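Local coordinates for protein alpha-L-rhamnosidase (Klebsiella oxytoca, PDB 4XHC) that hydrolyses terminal alpha-L-rhamnose from rhamnosides as a family GH78 glycosidase, probably with inversion, and binds rhamnose in its helical domain, at residues A[359-364]-A[505-510]; A[429-434]-A[466-471]; A[495-498]-A[503-506]. All blocks are in the same frame, centred on the assembly; numbering follows the deposited sequence.

Contact 1: residues A[359-364]-A[505-510]; sequences IDWQAS and WEIFDP. With RAM (alpha-L-rhamnopyranose), chain C.
The indole of Trp361 meets the tip of Ile507 obliquely: CD1 of the isoleucine lies 4.0 Å from CD1 of the ring. The rhamnose occupies the nitrogen-bearing edge of the same indole. Its C1 is in the ring plane, 3.6 Å from Trp361 CZ2 and equally far, 3.6 Å, from Trp361 NE1, and its O2 is near that plane beside the N-H. Between Trp361 and Glu506 the protein makes no direct hydrogen bond; Trp361 NE1 and Glu506 OE2 stay 4.4 Å apart, and the sugar hydroxyl closes the gap. Trp361 NE1 donates to rhamnose O2 at 3.2 Å with a nearly straight N-H...O angle of 164°, and O2 in turn donates to Glu506 OE2 at 2.6 Å. Both segments are loops of the (alpha/alpha)6-barrel domain that is characteristic of family GH78, and they come together where such barrels hold their sugar pocket. Glu506 reaches the hydroxyl because CG stands opposite the backbone N (chi1 -179°) and the chain runs on extended. Its carboxylate is gripped from several directions: OE1 forms a salt bridge with Arg241 and accepts from Ser525 N, while OE2 is also hydrogen-bonded to Tyr518 OH, which bonds the sugar alongside Asp249, Tyr304 and His528. Trp361 sits at the centre of an inverse gamma turn. Its carbonyl O accepts from Asn464 ND2, and just before it Asp360 OD1 bonds Thr465 OG1 while OD2 accepts from Asn464 N, tying the tryptophan loop to the start of helix 466-478.

Contact 2: residues A[429-434]-A[466-471]; sequences SWASQI and PYLRHH
Leu468 and His471 of helix 466-478 face Ala431 and Ile434 of helix 430-438, a helix-to-helix packing within the (alpha/alpha)6 barrel of the glycosidase domain. The two short helical segments run roughly the same way, 37° apart in direction, with axes 10.4 Å from each other at closest approach. Pro466, the first residue of its helix, leaves the pairing to later residues. Tyr467 points its ring to the sugar side, stacked on Trp530 and touching Tyr304, both of the rhamnose pocket. Leu468 is the first to cross. Swung so that CG lies opposite the backbone N (chi1 -175°), it splits its two methyls between neighbours one turn apart: CD2 meets Ala431 CB at 4.0 Å, and CD1 meets Ile434 CD1 at 4.2 Å. The turn bearing Ala431 is fixed by Ser429 at the N-cap, whose OG accepts from Ser432 N at 3.2 Å, and by Gln433 NE2, which donates to Ser429 O in the carbonyl plane. Arg469 starts away from the contact and packs on Gln488, Tyr492 and Trp493 of helix 482-498. His470 follows, its ND1 hydrogen-bonded to Thr533 OG1 and its ring meeting that of Phe537. His471 then closes the contact with its root alone, since the imidazole leads away from helix 430-438. Ile434 CG2 presses on His471 CB at 3.6 Å, the two side chains crossing at about a right angle. The imidazole folds back along its own helix: His470 CD2 lies over the centre of one imidazole face, His471 CE1 lies above the Tyr467 ring toward its rim, and His471 ND1 donates to Tyr467 O at 2.8 Å, 26° out of the carbonyl plane.

Contact 3: residues A[495-498]-A[503-506]; sequences AMVD and TFWE. With RAM (alpha-L-rhamnopyranose), chain C.
Met496 leaves its helix with CG opposite the carbonyl carbon (chi1 -78°), runs straight through chi2 and bends at chi3 (-75°), which carries its thioether between the rings of Phe504 and Trp505. The chain is shared between the two rings. CG lies over one face of the Trp505 indole, 4.0 Å from the centroid of the six-membered ring, a CH-pi contact. SD sits obliquely to the five-membered ring, 3.8 Å from Trp505 CD2, and CE turns to Phe504 CD1 at 3.6 Å; the sulfur is Met-aromatic with both rings. Val497 CG2 extends the patch along Phe504, 3.9 Å from CE1. This joins the last turn of helix 482-498 to the loop just after it in the barrel domain. Other groups also pack on the two rings: Phe504 meets Trp493 edge-to-face and rests on Ile219 and Val222 of helix 214-230, and Trp505 meets Tyr526 and Phe508 edge-to-face. The CB of Glu506 is directed away from the helix, and its carboxylate belongs to the rhamnose pocket. No hydrogen bond crosses here, so dispersion and sulfur-aromatic attraction probably anchor the loop immediately before that pocket residue.

Overall arrangement
All three contacts are buried in the glycosidase domain, yet they differ in chemistry. Contact 1 is loop against loop at the pocket, and its polar link runs through the ligand. Contact 2 joins two helices by aliphatic packing and has no residue of the pocket, and contact 3 sets a helix end against a loop through thioether and aromatic groups. Contacts 1 and 3 share Trp505 and the sugar-binding Glu506, so one loop has a packing side and a sugar side. Pro466 connects contact 2 to both, touching the carbonyls of Trp505 and Glu506, while Asp360 of contact 1 abuts Leu468. The centres of contacts 1 and 2 are about 10 Å apart, those of 2 and 3 about 18 Å.

Contact 1: residues A[359-364]-A[505-510]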
loop_
_atom_site.group_PDB
_atom_site.type_symbol
_atom_site.label_atom_id
_atom_site.label_comp_id
_atom_site.label_asym_id
_atom_site.label_seq_id
_atom_site.Cartn_x
_atom_site.Cartn_y
_atom_site.Cartn_z
ATOM N N ILE A 359 15.216 -17.209 29.900
ATOM C CA ILE A 359 14.447 -18.173 30.715
ATOM C C ILE A 359 12.957 -18.294 30.382
ATOM O O ILE A 359 12.497 -19.392 30.081
ATOM C CB ILE A 359 14.587 -17.912 32.223
ATOM C CG1 ILE A 359 16.065 -17.740 32.617
ATOM C CG2 ILE A 359 13.936 -19.033 33.018
ATOM C CD1 ILE A 359 16.958 -18.930 32.337
ATOM N N ASP A 360 12.201 -17.201 30.466
ATOM C CA ASP A 360 10.754 -17.207 30.136
ATOM C C ASP A 360 10.276 -15.771 29.943
ATOM O O ASP A 360 10.972 -14.828 30.302
ATOM C CB ASP A 360 9.955 -17.881 31.263
ATOM C CG ASP A 360 8.478 -18.156 30.900
ATOM O OD1 ASP A 360 8.097 -18.086 29.710
ATOM O OD2 ASP A 360 7.685 -18.474 31.822
ATOM N N TRP A 361 9.110 -15.600 29.336
ATOM C CA TRP A 361 8.467 -14.277 29.245
ATOM C C TRP A 361 7.649 -13.998 30.506
ATOM O O TRP A 361 6.421 -14.146 30.527
ATOM C CB TRP A 361 7.592 -14.167 27.993
ATOM C CG TRP A 361 8.372 -13.805 26.786
ATOM C CD1 TRP A 361 8.521 -14.540 25.652
ATOM C CD2 TRP A 361 9.139 -12.615 26.598
ATOM N NE1 TRP A 361 9.331 -13.874 24.756
ATOM C CE2 TRP A 361 9.725 -12.689 25.315
ATOM C CE3 TRP A 361 9.386 -11.489 27.389
ATOM C CZ2 TRP A 361 10.546 -11.674 24.808
ATOM C CZ3 TRP A 361 10.202 -10.492 26.895
ATOM C CH2 TRP A 361 10.773 -10.587 25.615
ATOM N N GLN A 362 8.356 -13.610 31.560
ATOM C CA GLN A 362 7.764 -13.416 32.881
ATOM C C GLN A 362 8.489 -12.256 33.567
ATOM O O GLN A 362 9.507 -12.437 34.211
ATOM C CB GLN A 362 7.896 -14.717 33.680
ATOM C CG GLN A 362 7.468 -14.644 35.137
ATOM C CD GLN A 362 6.022 -14.284 35.312
ATOM O OE1 GLN A 362 5.658 -13.119 35.280
ATOM N NE2 GLN A 362 5.182 -15.297 35.484
ATOM N N ALA A 363 7.959 -11.059 33.400
ATOM C CA ALA A 363 8.624 -9.850 33.874
ATOM C C ALA A 363 8.967 -9.860 35.369
ATOM O O ALA A 363 9.895 -9.194 35.783
ATOM C CB ALA A 363 7.753 -8.640 33.552
ATOM N N SER A 364 8.220 -10.599 36.179
ATOM C CA SER A 364 8.455 -10.618 37.618
ATOM C C SER A 364 9.419 -11.741 38.063
ATOM O O SER A 364 9.564 -12.005 39.256
ATOM C CB SER A 364 7.115 -10.766 38.344
ATOM O OG SER A 364 6.576 -12.072 38.136
ATOM N N TRP A 505 1.189 -22.037 19.971
ATOM C CA TRP A 505 1.358 -20.603 20.176
ATOM C C TRP A 505 2.676 -20.259 20.855
ATOM O O TRP A 505 3.206 -21.049 21.627
ATOM C CB TRP A 505 0.198 -20.056 21.018
ATOM C CG TRP A 505 -1.178 -20.406 20.494
ATOM C CD1 TRP A 505 -1.510 -20.790 19.227
ATOM C CD2 TRP A 505 -2.403 -20.381 21.234
ATOM N NE1 TRP A 505 -2.863 -21.015 19.139
ATOM C CE2 TRP A 505 -3.432 -20.773 20.359
ATOM C CE3 TRP A 505 -2.724 -20.072 22.558
ATOM C CZ2 TRP A 505 -4.761 -20.865 20.764
ATOM C CZ3 TRP A 505 -4.042 -20.163 22.959
ATOM C CH2 TRP A 505 -5.046 -20.557 22.067
ATOM N N GLU A 506 3.181 -19.063 20.572
ATOM C CA GLU A 506 4.347 -18.529 21.265
ATOM C C GLU A 506 4.104 -18.391 22.786
ATOM O O GLU A 506 4.941 -18.802 23.597
ATOM C CB GLU A 506 4.695 -17.170 20.682
ATOM C CG GLU A 506 5.917 -16.495 21.293
ATOM C CD GLU A 506 6.044 -15.039 20.894
ATOM O OE1 GLU A 506 5.012 -14.467 20.472
ATOM O OE2 GLU A 506 7.158 -14.461 20.970
ATOM N N ILE A 507 2.960 -17.813 23.144
ATOM C CA ILE A 507 2.610 -17.508 24.530
ATOM C C ILE A 507 1.364 -18.291 24.948
ATOM O O ILE A 507 0.385 -18.313 24.212
ATOM C CB ILE A 507 2.265 -15.998 24.673
ATOM C CG1 ILE A 507 3.389 -15.107 24.120
ATOM C CG2 ILE A 507 1.934 -15.639 26.113
ATOM C CD1 ILE A 507 4.740 -15.303 24.771
ATOM N N PHE A 508 1.386 -18.924 26.121
ATOM C CA PHE A 508 0.173 -19.562 26.670
ATOM C C PHE A 508 0.210 -19.825 28.191
ATOM O O PHE A 508 0.910 -20.724 28.679
ATOM C CB PHE A 508 -0.164 -20.859 25.902
ATOM C CG PHE A 508 -1.469 -21.498 26.321
ATOM C CD1 PHE A 508 -2.626 -20.735 26.482
ATOM C CD2 PHE A 508 -1.545 -22.867 26.542
ATOM C CE1 PHE A 508 -3.817 -21.322 26.873
ATOM C CE2 PHE A 508 -2.737 -23.457 26.935
ATOM C CZ PHE A 508 -3.873 -22.685 27.099
ATOM N N ASP A 509 -0.536 -19.010 28.927
ATOM C CA ASP A 509 -0.796 -19.217 30.353
ATOM C C ASP A 509 -2.284 -19.568 30.469
ATOM O O ASP A 509 -3.130 -18.697 30.276
ATOM C CB ASP A 509 -0.474 -17.934 31.135
ATOM C CG ASP A 509 -0.865 -18.011 32.608
ATOM O OD1 ASP A 509 -1.225 -19.105 33.104
ATOM O OD2 ASP A 509 -0.804 -16.951 33.273
ATOM N N PRO A 510 -2.611 -20.842 30.768
ATOM C CA PRO A 510 -4.008 -21.304 30.834
ATOM C C PRO A 510 -4.912 -20.448 31.696
ATOM O O PRO A 510 -6.068 -20.262 31.356
ATOM C CB PRO A 510 -3.884 -22.696 31.441
ATOM C CG PRO A 510 -2.540 -23.169 31.008
ATOM C CD PRO A 510 -1.659 -21.959 30.897
HETATM C C1 RAM C . 11.034 -13.193 21.610
HETATM C C2 RAM C . 10.525 -14.425 20.887
HETATM C C3 RAM C . 11.650 -15.418 20.664
HETATM C C4 RAM C . 12.506 -15.496 21.917
HETATM C C5 RAM C . 13.221 -14.168 22.101
HETATM C C6 RAM C . 13.466 -13.818 23.547
HETATM O O1 RAM C . 10.454 -12.090 21.034
HETATM O O2 RAM C . 9.552 -15.014 21.733
HETATM O O3 RAM C . 11.130 -16.712 20.352
HETATM O O4 RAM C . 13.470 -16.524 21.794
HETATM O O5 RAM C . 12.450 -13.099 21.512
#

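Contact 2: residues A[429-434]-A[466-471]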
loop_
_atom_site.group_PDB
_atom_site.type_symbol
_atom_site.label_atom_id
_atom_site.label_comp_id
_atom_site.label_asym_id
_atom_site.label_seq_id
_atom_site.Cartn_x
_atom_site.Cartn_y
_atom_site.Cartn_z
ATOM N N SER A 429 10.131 -19.685 42.353
ATOM C CA SER A 429 9.524 -19.754 41.022
ATOM C C SER A 429 9.486 -21.186 40.513
ATOM O O SER A 429 10.162 -22.058 41.056
ATOM C CB SER A 429 10.318 -18.892 40.034
ATOM O OG SER A 429 11.638 -19.391 39.817
ATOM N N TRP A 430 8.684 -21.436 39.482
ATOM C CA TRP A 430 8.722 -22.736 38.808
ATOM C C TRP A 430 10.043 -22.907 38.064
ATOM O O TRP A 430 10.614 -23.997 38.045
ATOM C CB TRP A 430 7.583 -22.874 37.800
ATOM C CG TRP A 430 6.282 -23.246 38.385
ATOM C CD1 TRP A 430 5.457 -22.446 39.109
ATOM C CD2 TRP A 430 5.625 -24.506 38.275
ATOM N NE1 TRP A 430 4.329 -23.132 39.467
ATOM C CE2 TRP A 430 4.406 -24.399 38.964
ATOM C CE3 TRP A 430 5.947 -25.718 37.666
ATOM C CZ2 TRP A 430 3.509 -25.451 39.060
ATOM C CZ3 TRP A 430 5.047 -26.768 37.760
ATOM C CH2 TRP A 430 3.838 -26.623 38.453
ATOM N N ALA A 431 10.513 -21.833 37.441
ATOM C CA ALA A 431 11.686 -21.908 36.592
ATOM C C ALA A 431 12.933 -22.393 37.357
ATOM O O ALA A 431 13.658 -23.271 36.893
ATOM C CB ALA A 431 11.941 -20.557 35.949
ATOM N N SER A 432 13.164 -21.829 38.530
ATOM C CA SER A 432 14.293 -22.230 39.355
ATOM C C SER A 432 14.323 -23.735 39.582
ATOM O O SER A 432 15.373 -24.358 39.462
ATOM C CB SER A 432 14.240 -21.522 40.711
ATOM O OG SER A 432 14.252 -20.114 40.561
ATOM N N GLN A 433 13.172 -24.318 39.902
ATOM C CA GLN A 433 13.109 -25.746 40.246
ATOM C C GLN A 433 13.378 -26.599 39.016
ATOM O O GLN A 433 14.117 -27.575 39.064
ATOM C CB GLN A 433 11.741 -26.130 40.808
ATOM C CG GLN A 433 11.117 -25.119 41.753
ATOM C CD GLN A 433 12.086 -24.610 42.796
ATOM O OE1 GLN A 433 12.864 -25.379 43.353
ATOM N NE2 GLN A 433 12.034 -23.312 43.075
ATOM N N ILE A 434 12.765 -26.214 37.907
ATOM C CA ILE A 434 12.868 -26.968 36.662
ATOM C C ILE A 434 14.324 -27.051 36.218
ATOM O O ILE A 434 14.814 -28.135 35.901
ATOM C CB ILE A 434 12.003 -26.311 35.555
ATOM C CG1 ILE A 434 10.513 -26.477 35.876
ATOM C CG2 ILE A 434 12.298 -26.915 34.193
ATOM C CD1 ILE A 434 9.606 -25.550 35.098
ATOM N N PRO A 466 4.977 -22.240 26.290
ATOM C CA PRO A 466 5.275 -23.639 26.067
ATOM C C PRO A 466 6.786 -23.916 26.012
ATOM O O PRO A 466 7.200 -25.059 26.164
ATOM C CB PRO A 466 4.613 -23.930 24.721
ATOM C CG PRO A 466 3.575 -22.885 24.565
ATOM C CD PRO A 466 4.162 -21.676 25.205
ATOM N N TYR A 467 7.594 -22.883 25.788
ATOM C CA TYR A 467 9.059 -23.006 25.870
ATOM C C TYR A 467 9.503 -23.505 27.251
ATOM O O TYR A 467 10.255 -24.470 27.357
ATOM C CB TYR A 467 9.713 -21.649 25.562
ATOM C CG TYR A 467 11.214 -21.604 25.702
ATOM C CD1 TYR A 467 12.030 -22.202 24.762
ATOM C CD2 TYR A 467 11.813 -20.933 26.755
ATOM C CE1 TYR A 467 13.410 -22.163 24.866
ATOM C CE2 TYR A 467 13.191 -20.884 26.874
ATOM C CZ TYR A 467 13.993 -21.506 25.923
ATOM O OH TYR A 467 15.374 -21.465 26.018
ATOM N N LEU A 468 9.038 -22.841 28.305
ATOM C CA LEU A 468 9.399 -23.242 29.657
ATOM C C LEU A 468 8.715 -24.542 30.036
ATOM O O LEU A 468 9.269 -25.349 30.772
ATOM C CB LEU A 468 9.066 -22.157 30.676
ATOM C CG LEU A 468 9.513 -22.443 32.108
ATOM C CD1 LEU A 468 10.978 -22.832 32.145
ATOM C CD2 LEU A 468 9.278 -21.228 32.985
ATOM N N ARG A 469 7.514 -24.756 29.529
ATOM C CA ARG A 469 6.793 -25.989 29.820
ATOM C C ARG A 469 7.508 -27.195 29.252
ATOM O O ARG A 469 7.478 -28.263 29.846
ATOM C CB ARG A 469 5.390 -25.925 29.244
ATOM C CG ARG A 469 4.513 -24.904 29.940
ATOM C CD ARG A 469 3.483 -25.583 30.807
ATOM N NE ARG A 469 2.601 -24.615 31.442
ATOM C CZ ARG A 469 1.558 -24.951 32.193
ATOM N NH1 ARG A 469 1.281 -26.231 32.387
ATOM N NH2 ARG A 469 0.785 -24.020 32.735
ATOM N N HIS A 470 8.141 -27.029 28.097
ATOM C CA HIS A 470 8.950 -28.098 27.524
ATOM C C HIS A 470 9.925 -28.647 28.548
ATOM O O HIS A 470 10.113 -29.858 28.655
ATOM C CB HIS A 470 9.739 -27.593 26.321
ATOM C CG HIS A 470 10.901 -28.462 25.963
ATOM N ND1 HIS A 470 10.775 -29.567 25.151
ATOM C CD2 HIS A 470 12.205 -28.397 26.316
ATOM C CE1 HIS A 470 11.955 -30.143 25.014
ATOM N NE2 HIS A 470 12.838 -29.451 25.712
ATOM N N HIS A 471 10.549 -27.746 29.293
ATOM C CA HIS A 471 11.563 -28.134 30.261
ATOM C C HIS A 471 10.960 -28.814 31.475
ATOM O O HIS A 471 11.557 -29.722 32.034
ATOM C CB HIS A 471 12.408 -26.920 30.642
ATOM C CG HIS A 471 13.139 -26.335 29.476
ATOM N ND1 HIS A 471 12.571 -25.387 28.652
ATOM C CD2 HIS A 471 14.363 -26.599 28.961
ATOM C CE1 HIS A 471 13.425 -25.075 27.695
ATOM N NE2 HIS A 471 14.515 -25.801 27.856
#

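Contact 3: residues A[495-498]-A[503-506]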
loop_
_atom_site.group_PDB
_atom_site.type_symbol
_atom_site.label_atom_id
_atom_site.label_comp_id
_atom_site.label_asym_id
_atom_site.label_seq_id
_atom_site.Cartn_x
_atom_site.Cartn_y
_atom_site.Cartn_z
ATOM N N ALA A 495 -5.190 -28.390 25.528
ATOM C CA ALA A 495 -6.037 -27.206 25.715
ATOM C C ALA A 495 -5.993 -26.294 24.494
ATOM O O ALA A 495 -7.031 -25.800 24.059
ATOM C CB ALA A 495 -5.626 -26.438 26.958
ATOM N N MET A 496 -4.798 -26.083 23.945
ATOM C CA MET A 496 -4.644 -25.292 22.726
ATOM C C MET A 496 -5.341 -25.965 21.555
ATOM O O MET A 496 -6.013 -25.302 20.764
ATOM C CB MET A 496 -3.165 -25.046 22.409
ATOM C CG MET A 496 -2.544 -23.942 23.257
ATOM S SD MET A 496 -0.845 -23.523 22.810
ATOM C CE MET A 496 0.032 -24.912 23.503
ATOM N N VAL A 497 -5.220 -27.286 21.466
ATOM C CA VAL A 497 -5.922 -28.024 20.424
ATOM C C VAL A 497 -7.434 -27.882 20.581
ATOM O O VAL A 497 -8.116 -27.549 19.608
ATOM C CB VAL A 497 -5.542 -29.514 20.406
ATOM C CG1 VAL A 497 -6.458 -30.297 19.466
ATOM C CG2 VAL A 497 -4.083 -29.670 19.996
ATOM N N ASP A 498 -7.946 -28.106 21.794
ATOM C CA ASP A 498 -9.391 -27.972 22.061
ATOM C C ASP A 498 -9.935 -26.565 21.758
ATOM O O ASP A 498 -11.080 -26.427 21.337
ATOM C CB ASP A 498 -9.726 -28.346 23.510
ATOM C CG ASP A 498 -9.542 -29.835 23.801
ATOM O OD1 ASP A 498 -9.679 -30.674 22.878
ATOM O OD2 ASP A 498 -9.255 -30.165 24.972
ATOM N N THR A 503 -1.815 -24.450 14.792
ATOM C CA THR A 503 -0.402 -24.468 15.147
ATOM C C THR A 503 -0.249 -24.006 16.590
ATOM O O THR A 503 -1.091 -23.268 17.091
ATOM C CB THR A 503 0.403 -23.530 14.243
ATOM O OG1 THR A 503 -0.180 -22.231 14.263
ATOM C CG2 THR A 503 0.395 -24.038 12.827
ATOM N N PHE A 504 0.820 -24.430 17.261
ATOM C CA PHE A 504 1.003 -24.064 18.664
ATOM C C PHE A 504 1.561 -22.647 18.846
ATOM O O PHE A 504 2.315 -22.134 18.013
ATOM C CB PHE A 504 1.838 -25.109 19.412
ATOM C CG PHE A 504 1.110 -26.401 19.634
ATOM C CD1 PHE A 504 -0.161 -26.406 20.189
ATOM C CD2 PHE A 504 1.674 -27.606 19.267
ATOM C CE1 PHE A 504 -0.851 -27.589 20.380
ATOM C CE2 PHE A 504 0.989 -28.793 19.457
ATOM C CZ PHE A 504 -0.277 -28.783 20.013
ATOM N N TRP A 505 1.189 -22.037 19.971
ATOM C CA TRP A 505 1.358 -20.603 20.176
ATOM C C TRP A 505 2.676 -20.259 20.855
ATOM O O TRP A 505 3.206 -21.049 21.627
ATOM C CB TRP A 505 0.198 -20.056 21.018
ATOM C CG TRP A 505 -1.178 -20.406 20.494
ATOM C CD1 TRP A 505 -1.510 -20.790 19.227
ATOM C CD2 TRP A 505 -2.403 -20.381 21.234
ATOM N NE1 TRP A 505 -2.863 -21.015 19.139
ATOM C CE2 TRP A 505 -3.432 -20.773 20.359
ATOM C CE3 TRP A 505 -2.724 -20.072 22.558
ATOM C CZ2 TRP A 505 -4.761 -20.865 20.764
ATOM C CZ3 TRP A 505 -4.042 -20.163 22.959
ATOM C CH2 TRP A 505 -5.046 -20.557 22.067
ATOM N N GLU A 506 3.181 -19.063 20.572
ATOM C CA GLU A 506 4.347 -18.529 21.265
ATOM C C GLU A 506 4.104 -18.391 22.786
ATOM O O GLU A 506 4.941 -18.802 23.597
ATOM C CB GLU A 506 4.695 -17.170 20.682
ATOM C CG GLU A 506 5.917 -16.495 21.293
ATOM C CD GLU A 506 6.044 -15.039 20.894
ATOM O OE1 GLU A 506 5.012 -14.467 20.472
ATOM O OE2 GLU A 506 7.158 -14.461 20.970
HETATM C C1 RAM C . 11.034 -13.193 21.610
HETATM C C2 RAM C . 10.525 -14.425 20.887
HETATM C C3 RAM C . 11.650 -15.418 20.664
HETATM C C4 RAM C . 12.506 -15.496 21.917
HETATM C C5 RAM C . 13.221 -14.168 22.101
HETATM C C6 RAM C . 13.466 -13.818 23.547
HETATM O O1 RAM C . 10.454 -12.090 21.034
HETATM O O2 RAM C . 9.552 -15.014 21.733
HETATM O O3 RAM C . 11.130 -16.712 20.352
HETATM O O4 RAM C . 13.470 -16.524 21.794
HETATM O O5 RAM C . 12.450 -13.099 21.512
#